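PDB 5TVG: alpha,alpha-trehalose-phosphate synthase (UDP-forming) from Burkholderia vietnamiensis, which is a GT-B-fold glycosyltransferase of family 20, modelled here with uridine-5'-diphosphate and a magnesium ion. Local coordinates for residues 26-30 with 351-355. Residue numbers count along the deposited sequence, not the author numbering.
Sequences RPSAG and ERNLL. With UDP (uridine-5'-diphosphate), chain I.
A single arginine spans the cleft between the two Rossmann-like domains of this GT-B fold: Arg-352, in the first turn of helix 352-361 of the C-terminal domain, reaches both UDP and the N-terminal-domain loop between strand 12-16 and helix 31-43. Its CA-to-CB bond points toward residues 26-30, and chi1 to chi3 are all t, so the extended chain lays the guanidinium beside the loop. NH1 of Arg-352 donates a 2.9 Å hydrogen bond to O of Ser-28, the one hydrogen bond joining the segments. Pro-27 and Ser-28 have helix-like backbone angles, whereas Ala-29 is extended (phi/psi -61/161) and turns its methyl away. Gly-30, at -106/-120, places CA over one guanidinium face; a CB there would fall 2.9 Å from NE of Arg-352 and clash. Across the cleft, CA of Ala-29 lies 5.9 Å from CA of Arg-352, and CA of Ser-28 lies 6.6 Å from CA of Asn-353. Glu-351 is the N-cap residue of the helix, with its O accepting a 3.2 Å hydrogen bond from N of Leu-355. Asn-353 (chi1 m) brings OD1 to 3.2 Å from CB of Ser-28. Glu-380 forms a salt bridge with NH2 of Arg-352, while CD1 of Leu-355 packs 3.3 Å from N3 of UDP. On the ribose, NE of Arg-352 makes two weak hydrogen bonds, 3.1 Å to O2' and 3.3 Å to O3' of UDP.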
loop_
_atom_site.group_PDB
_atom_site.type_symbol
_atom_site.label_atom_id
_atom_site.label_comp_id
_atom_site.label_asym_id
_atom_site.label_seq_id
_atom_site.Cartn_x
_atom_site.Cartn_y
_atom_site.Cartn_z
ATOM N N ARG A 26 20.874 6.297 36.526
ATOM C CA ARG A 26 21.455 7.627 36.670
ATOM C C ARG A 26 20.371 8.703 36.569
ATOM O O ARG A 26 19.417 8.554 35.796
ATOM C CB ARG A 26 22.517 7.852 35.587
ATOM N N PRO A 27 20.463 9.781 37.353
ATOM C CA PRO A 27 19.481 10.874 37.200
ATOM C C PRO A 27 19.513 11.555 35.840
ATOM O O PRO A 27 18.497 12.133 35.439
ATOM C CB PRO A 27 19.846 11.861 38.328
ATOM C CG PRO A 27 21.044 11.293 39.029
ATOM C CD PRO A 27 21.166 9.843 38.648
ATOM N N SER A 28 20.638 11.527 35.124
ATOM C CA SER A 28 20.719 12.269 33.868
ATOM C C SER A 28 19.895 11.596 32.774
ATOM O O SER A 28 19.309 12.280 31.919
ATOM C CB SER A 28 22.179 12.443 33.444
ATOM O OG SER A 28 22.810 11.199 33.215
ATOM N N ALA A 29 19.833 10.264 32.777
ATOM C CA ALA A 29 18.739 9.598 32.089
ATOM C C ALA A 29 17.429 10.036 32.737
ATOM O O ALA A 29 17.402 10.547 33.856
ATOM C CB ALA A 29 18.910 8.079 32.155
ATOM N N GLY A 30 16.324 9.861 32.044
ATOM C CA GLY A 30 15.137 10.325 32.744
ATOM C C GLY A 30 14.301 9.193 33.280
ATOM O O GLY A 30 14.774 8.357 34.071
ATOM N N GLU A 351 22.022 10.802 24.049
ATOM C CA GLU A 351 22.070 10.996 25.488
ATOM C C GLU A 351 21.195 12.190 25.871
ATOM O O GLU A 351 21.258 13.249 25.237
ATOM C CB GLU A 351 23.527 11.232 25.883
ATOM C CG GLU A 351 23.866 11.105 27.353
ATOM C CD GLU A 351 25.231 11.704 27.663
ATOM O OE1 GLU A 351 26.050 11.830 26.710
ATOM O OE2 GLU A 351 25.468 12.062 28.847
ATOM N N ARG A 352 20.377 12.010 26.912
ATOM C CA ARG A 352 19.370 13.011 27.279
ATOM C C ARG A 352 19.994 14.379 27.551
ATOM O O ARG A 352 19.420 15.415 27.194
ATOM C CB ARG A 352 18.578 12.521 28.491
ATOM C CG ARG A 352 17.266 13.210 28.688
ATOM C CD ARG A 352 16.313 12.440 29.601
ATOM N NE ARG A 352 15.373 13.379 30.213
ATOM C CZ ARG A 352 15.644 14.045 31.326
ATOM N NH1 ARG A 352 16.812 13.837 31.917
ATOM N NH2 ARG A 352 14.760 14.903 31.853
ATOM N N ASN A 353 21.182 14.417 28.148
ATOM C CA ASN A 353 21.822 15.712 28.366
ATOM C C ASN A 353 22.214 16.390 27.051
ATOM O O ASN A 353 22.192 17.631 26.971
ATOM C CB ASN A 353 23.039 15.548 29.255
ATOM C CG ASN A 353 22.658 15.184 30.671
ATOM O OD1 ASN A 353 23.439 14.569 31.382
ATOM N ND2 ASN A 353 21.424 15.508 31.063
ATOM N N LEU A 354 22.602 15.615 26.024
ATOM C CA LEU A 354 22.828 16.223 24.708
ATOM C C LEU A 354 21.547 16.866 24.189
ATOM O O LEU A 354 21.575 17.975 23.639
ATOM C CB LEU A 354 23.348 15.181 23.707
ATOM C CG LEU A 354 24.821 14.775 23.835
ATOM C CD1 LEU A 354 25.179 13.622 22.908
ATOM C CD2 LEU A 354 25.700 15.979 23.515
ATOM N N LEU A 355 20.411 16.194 24.379
ATOM C CA LEU A 355 19.147 16.757 23.926
ATOM C C LEU A 355 18.911 18.148 24.520
ATOM O O LEU A 355 18.410 19.052 23.830
ATOM C CB LEU A 355 17.999 15.801 24.273
ATOM C CG LEU A 355 17.971 14.436 23.582
ATOM C CD1 LEU A 355 16.713 13.709 23.936
ATOM C CD2 LEU A 355 18.058 14.600 22.058
HETATM N N1 UDP I . 14.116 11.043 25.432
HETATM C C2 UDP I . 15.483 10.830 25.478
HETATM N N3 UDP I . 16.063 10.497 24.281
HETATM C C4 UDP I . 15.432 10.350 23.062
HETATM C C5 UDP I . 14.006 10.580 23.091
HETATM C C6 UDP I . 13.408 10.901 24.258
HETATM O O2 UDP I . 16.140 10.953 26.499
HETATM O O4 UDP I . 16.103 10.024 22.061
HETATM C "C1'" UDP I . 13.447 11.396 26.705
HETATM C "C2'" UDP I . 12.977 12.845 26.848
HETATM O "O2'" UDP I . 14.031 13.594 27.422
HETATM C "C3'" UDP I . 11.850 12.691 27.866
HETATM C "C4'" UDP I . 11.244 11.348 27.483
HETATM O "O4'" UDP I . 12.299 10.593 26.852
HETATM O "O3'" UDP I . 12.256 12.744 29.229
HETATM C "C5'" UDP I . 10.132 11.493 26.484
HETATM O "O5'" UDP I . 8.959 11.525 27.295
HETATM P PA UDP I . 7.684 12.316 26.854
HETATM O O1A UDP I . 6.857 12.470 28.082
HETATM O O2A UDP I . 8.048 13.580 26.091
HETATM O O3A UDP I . 6.946 11.340 25.829
HETATM P PB UDP I . 6.952 9.753 25.848
HETATM O O1B UDP I . 6.918 9.393 27.337
HETATM O O2B UDP I . 5.563 9.380 25.353
HETATM O O3B UDP I . 8.078 9.188 25.053
#